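Local coordinates for FLAP endonuclease-1 protein (Methanocaldococcus jannaschii, PDB 1A76) that cleaves 5' flaps from branched DNA, and degrades DNA from 5' ends, during DNA replication and repair, at residues Phe62-Glu70 against Arg300-Leu311. Sequence-based numbering, arbitrary orientation.
Sequences FYKTIHLLE and RVKKHVDKLYNL
Tyr63 sets one ring edge against a face of the His304 imidazole, a T-shaped pair with planes at 88° and centroids 4.9 Å apart. The pair sits on one flank of a helix-helix packing in which 62-70, from the N-domain of this XPG/RAD2-family nuclease, crosses 300-311, in the last modelled helix, 298-315, at 42°, running broadly the same way. With the axes 10.2 Å apart at closest approach, side chains rather than backbones fill the interface, and no hydrogen bond spans it. Arg300 crosses the end of the tyrosine with its aliphatic part, CG and CD lying beside the hydroxyl. Phe62, its CG anti to the backbone N (chi1 -175°), swings the end of its ring toward the second helix; CE2 meets His304 CB, and CZ meets Val305 CG1 at 3.6 Å, the methyl lying at the ring edge. Ile66 follows, CD1 3.7 Å from His304 CB and reaching on to Leu308 CB. An alanine in place of His304 would probably leave the Tyr63 edge without the aromatic face it abuts and open a gap beside that ring. Leu290 of helix 283-292 and Met142 of helix 129-142 also touch Phe62, and Met142 reaches Leu308, tying the pair into the surrounding helices. Farther along, Leu69 CD1 meets Leu308 CD1 at 3.7 Å. On the solvent-facing flank, the carboxylate of Glu70 stays 4.8 Å (OE2) from Lys307 NZ, too far for a salt bridge but probably still attracted. Leu311 completes the row, CD1 packing against Glu70 CG and CD2 3.6 Å from the backbone carbonyl O of Leu69.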
loop_
_atom_site.group_PDB
_atom_site.type_symbol
_atom_site.label_atom_id
_atom_site.label_comp_id
_atom_site.label_asym_id
_atom_site.label_seq_id
_atom_site.Cartn_x
_atom_site.Cartn_y
_atom_site.Cartn_z
ATOM N N PHE A 62 1.261 -3.240 15.113
ATOM C CA PHE A 62 1.967 -3.898 16.205
ATOM C C PHE A 62 1.964 -5.414 16.088
ATOM O O PHE A 62 3.013 -6.022 15.882
ATOM C CB PHE A 62 1.342 -3.473 17.538
ATOM C CG PHE A 62 2.068 -3.990 18.750
ATOM C CD1 PHE A 62 3.361 -3.557 19.045
ATOM C CD2 PHE A 62 1.453 -4.908 19.602
ATOM C CE1 PHE A 62 4.031 -4.027 20.166
ATOM C CE2 PHE A 62 2.112 -5.390 20.735
ATOM C CZ PHE A 62 3.407 -4.948 21.018
ATOM N N TYR A 63 0.785 -6.017 16.213
ATOM C CA TYR A 63 0.628 -7.468 16.160
ATOM C C TYR A 63 0.964 -8.136 14.837
ATOM O O TYR A 63 1.563 -9.220 14.830
ATOM C CB TYR A 63 -0.798 -7.861 16.579
ATOM C CG TYR A 63 -1.071 -7.559 18.036
ATOM C CD1 TYR A 63 -0.418 -8.270 19.045
ATOM C CD2 TYR A 63 -1.917 -6.519 18.407
ATOM C CE1 TYR A 63 -0.593 -7.950 20.383
ATOM C CE2 TYR A 63 -2.102 -6.188 19.749
ATOM C CZ TYR A 63 -1.435 -6.906 20.728
ATOM O OH TYR A 63 -1.574 -6.563 22.046
ATOM N N LYS A 64 0.578 -7.508 13.725
ATOM C CA LYS A 64 0.864 -8.074 12.412
ATOM C C LYS A 64 2.362 -8.080 12.161
ATOM O O LYS A 64 2.903 -9.063 11.672
ATOM C CB LYS A 64 0.174 -7.279 11.297
ATOM C CG LYS A 64 -0.430 -8.127 10.196
ATOM C CD LYS A 64 -1.496 -9.066 10.754
ATOM C CE LYS A 64 -1.276 -10.494 10.268
ATOM N NZ LYS A 64 -2.560 -11.207 9.991
ATOM N N THR A 65 3.033 -6.983 12.497
ATOM C CA THR A 65 4.476 -6.901 12.300
ATOM C C THR A 65 5.226 -7.950 13.141
ATOM O O THR A 65 6.178 -8.572 12.656
ATOM C CB THR A 65 5.016 -5.483 12.639
ATOM O OG1 THR A 65 4.422 -4.514 11.765
ATOM C CG2 THR A 65 6.532 -5.430 12.472
ATOM N N ILE A 66 4.806 -8.149 14.390
ATOM C CA ILE A 66 5.460 -9.139 15.252
ATOM C C ILE A 66 5.186 -10.544 14.716
ATOM O O ILE A 66 6.072 -11.400 14.712
ATOM C CB ILE A 66 4.966 -9.036 16.733
ATOM C CG1 ILE A 66 5.478 -7.741 17.367
ATOM C CG2 ILE A 66 5.497 -10.216 17.556
ATOM C CD1 ILE A 66 4.920 -7.459 18.773
ATOM N N HIS A 67 3.962 -10.767 14.248
ATOM C CA HIS A 67 3.547 -12.056 13.698
ATOM C C HIS A 67 4.500 -12.451 12.557
ATOM O O HIS A 67 4.935 -13.600 12.452
ATOM C CB HIS A 67 2.092 -11.930 13.207
ATOM C CG HIS A 67 1.618 -13.071 12.359
ATOM N ND1 HIS A 67 1.474 -14.353 12.841
ATOM C CD2 HIS A 67 1.207 -13.107 11.067
ATOM C CE1 HIS A 67 0.994 -15.130 11.885
ATOM N NE2 HIS A 67 0.824 -14.397 10.798
ATOM N N LEU A 68 4.832 -11.472 11.724
ATOM C CA LEU A 68 5.736 -11.654 10.592
ATOM C C LEU A 68 7.164 -11.972 11.067
ATOM O O LEU A 68 7.809 -12.897 10.566
ATOM C CB LEU A 68 5.753 -10.374 9.742
ATOM C CG LEU A 68 5.081 -10.331 8.361
ATOM C CD1 LEU A 68 3.854 -11.207 8.315
ATOM C CD2 LEU A 68 4.735 -8.883 8.026
ATOM N N LEU A 69 7.649 -11.208 12.041
ATOM C CA LEU A 69 9.001 -11.407 12.568
ATOM C C LEU A 69 9.188 -12.737 13.293
ATOM O O LEU A 69 10.303 -13.275 13.345
ATOM C CB LEU A 69 9.374 -10.260 13.504
ATOM C CG LEU A 69 9.757 -8.944 12.828
ATOM C CD1 LEU A 69 9.875 -7.860 13.890
ATOM C CD2 LEU A 69 11.073 -9.108 12.058
ATOM N N GLU A 70 8.112 -13.262 13.865
ATOM C CA GLU A 70 8.182 -14.538 14.561
ATOM C C GLU A 70 8.448 -15.640 13.539
ATOM O O GLU A 70 8.927 -16.722 13.885
ATOM C CB GLU A 70 6.868 -14.821 15.286
ATOM C CG GLU A 70 6.794 -14.250 16.697
ATOM C CD GLU A 70 5.421 -14.418 17.325
ATOM O OE1 GLU A 70 4.408 -14.223 16.616
ATOM O OE2 GLU A 70 5.356 -14.746 18.531
ATOM N N ARG A 300 -1.157 -8.500 27.284
ATOM C CA ARG A 300 -0.870 -8.858 25.899
ATOM C C ARG A 300 0.256 -8.024 25.318
ATOM O O ARG A 300 1.157 -8.552 24.675
ATOM C CB ARG A 300 -2.123 -8.698 25.032
ATOM C CG ARG A 300 -2.005 -9.340 23.665
ATOM C CD ARG A 300 -3.306 -9.232 22.886
ATOM N NE ARG A 300 -4.269 -10.258 23.277
ATOM C CZ ARG A 300 -5.349 -10.033 24.021
ATOM N NH1 ARG A 300 -5.613 -8.810 24.462
ATOM N NH2 ARG A 300 -6.167 -11.030 24.323
ATOM N N VAL A 301 0.214 -6.718 25.541
ATOM C CA VAL A 301 1.264 -5.863 25.008
ATOM C C VAL A 301 2.608 -6.211 25.653
ATOM O O VAL A 301 3.602 -6.397 24.952
ATOM C CB VAL A 301 0.921 -4.356 25.206
ATOM C CG1 VAL A 301 2.036 -3.474 24.607
ATOM C CG2 VAL A 301 -0.420 -4.038 24.509
ATOM N N LYS A 302 2.631 -6.332 26.978
ATOM C CA LYS A 302 3.870 -6.665 27.675
ATOM C C LYS A 302 4.501 -7.920 27.083
ATOM O O LYS A 302 5.687 -7.947 26.737
ATOM C CB LYS A 302 3.593 -6.886 29.165
ATOM C CG LYS A 302 4.799 -7.388 29.961
ATOM C CD LYS A 302 5.888 -6.327 30.004
ATOM C CE LYS A 302 7.170 -6.838 30.664
ATOM N NZ LYS A 302 8.390 -6.232 30.027
ATOM N N LYS A 303 3.694 -8.963 26.956
ATOM C CA LYS A 303 4.163 -10.222 26.415
ATOM C C LYS A 303 4.737 -10.051 25.012
ATOM O O LYS A 303 5.772 -10.630 24.676
ATOM C CB LYS A 303 3.015 -11.231 26.387
ATOM C CG LYS A 303 3.420 -12.612 25.921
ATOM C CD LYS A 303 2.202 -13.487 25.713
ATOM C CE LYS A 303 2.293 -14.747 26.546
ATOM N NZ LYS A 303 3.467 -15.573 26.135
ATOM N N HIS A 304 4.074 -9.247 24.194
ATOM C CA HIS A 304 4.551 -9.059 22.839
ATOM C C HIS A 304 5.773 -8.179 22.685
ATOM O O HIS A 304 6.617 -8.466 21.840
ATOM C CB HIS A 304 3.412 -8.566 21.953
ATOM C CG HIS A 304 2.421 -9.639 21.639
ATOM N ND1 HIS A 304 2.519 -10.438 20.520
ATOM C CD2 HIS A 304 1.354 -10.094 22.335
ATOM C CE1 HIS A 304 1.553 -11.338 20.542
ATOM N NE2 HIS A 304 0.834 -11.150 21.631
ATOM N N VAL A 305 5.892 -7.123 23.492
ATOM C CA VAL A 305 7.072 -6.257 23.382
ATOM C C VAL A 305 8.295 -7.038 23.859
ATOM O O VAL A 305 9.412 -6.803 23.396
ATOM C CB VAL A 305 6.926 -4.929 24.207
ATOM C CG1 VAL A 305 5.699 -4.151 23.728
ATOM C CG2 VAL A 305 6.813 -5.225 25.700
ATOM N N ASP A 306 8.085 -7.969 24.787
ATOM C CA ASP A 306 9.186 -8.796 25.288
ATOM C C ASP A 306 9.607 -9.764 24.177
ATOM O O ASP A 306 10.792 -10.015 23.959
ATOM C CB ASP A 306 8.746 -9.572 26.537
ATOM C CG ASP A 306 8.720 -8.696 27.791
ATOM O OD1 ASP A 306 9.306 -7.593 27.766
ATOM O OD2 ASP A 306 8.110 -9.108 28.801
ATOM N N LYS A 307 8.626 -10.292 23.456
ATOM C CA LYS A 307 8.913 -11.209 22.359
ATOM C C LYS A 307 9.553 -10.430 21.205
ATOM O O LYS A 307 10.475 -10.925 20.557
ATOM C CB LYS A 307 7.626 -11.880 21.868
ATOM C CG LYS A 307 6.824 -12.575 22.957
ATOM C CD LYS A 307 6.066 -13.771 22.397
ATOM C CE LYS A 307 4.593 -13.689 22.745
ATOM N NZ LYS A 307 4.059 -12.333 22.426
ATOM N N LEU A 308 9.068 -9.215 20.946
ATOM C CA LEU A 308 9.625 -8.401 19.859
ATOM C C LEU A 308 11.084 -8.086 20.135
ATOM O O LEU A 308 11.929 -8.180 19.254
ATOM C CB LEU A 308 8.841 -7.091 19.667
ATOM C CG LEU A 308 9.513 -6.048 18.743
ATOM C CD1 LEU A 308 9.639 -6.590 17.314
ATOM C CD2 LEU A 308 8.705 -4.751 18.751
ATOM N N TYR A 309 11.380 -7.710 21.370
ATOM C CA TYR A 309 12.751 -7.388 21.765
ATOM C C TYR A 309 13.701 -8.568 21.500
ATOM O O TYR A 309 14.771 -8.409 20.909
ATOM C CB TYR A 309 12.775 -7.033 23.255
ATOM C CG TYR A 309 14.097 -6.503 23.758
ATOM C CD1 TYR A 309 15.092 -7.372 24.219
ATOM C CD2 TYR A 309 14.356 -5.127 23.781
ATOM C CE1 TYR A 309 16.310 -6.890 24.691
ATOM C CE2 TYR A 309 15.583 -4.628 24.254
ATOM C CZ TYR A 309 16.549 -5.517 24.706
ATOM O OH TYR A 309 17.746 -5.035 25.174
ATOM N N ASN A 310 13.306 -9.751 21.948
ATOM C CA ASN A 310 14.137 -10.940 21.779
ATOM C C ASN A 310 14.307 -11.340 20.318
ATOM O O ASN A 310 15.368 -11.806 19.926
ATOM C CB ASN A 310 13.557 -12.099 22.597
ATOM C CG ASN A 310 13.795 -11.922 24.090
ATOM O OD1 ASN A 310 14.750 -11.254 24.501
ATOM N ND2 ASN A 310 12.929 -12.519 24.909
ATOM N N LEU A 311 13.270 -11.156 19.511
ATOM C CA LEU A 311 13.355 -11.485 18.086
ATOM C C LEU A 311 14.404 -10.597 17.428
ATOM O O LEU A 311 15.290 -11.071 16.722
ATOM C CB LEU A 311 11.997 -11.273 17.398
ATOM C CG LEU A 311 10.921 -12.333 17.667
ATOM C CD1 LEU A 311 9.554 -11.770 17.325
ATOM C CD2 LEU A 311 11.198 -13.586 16.842
#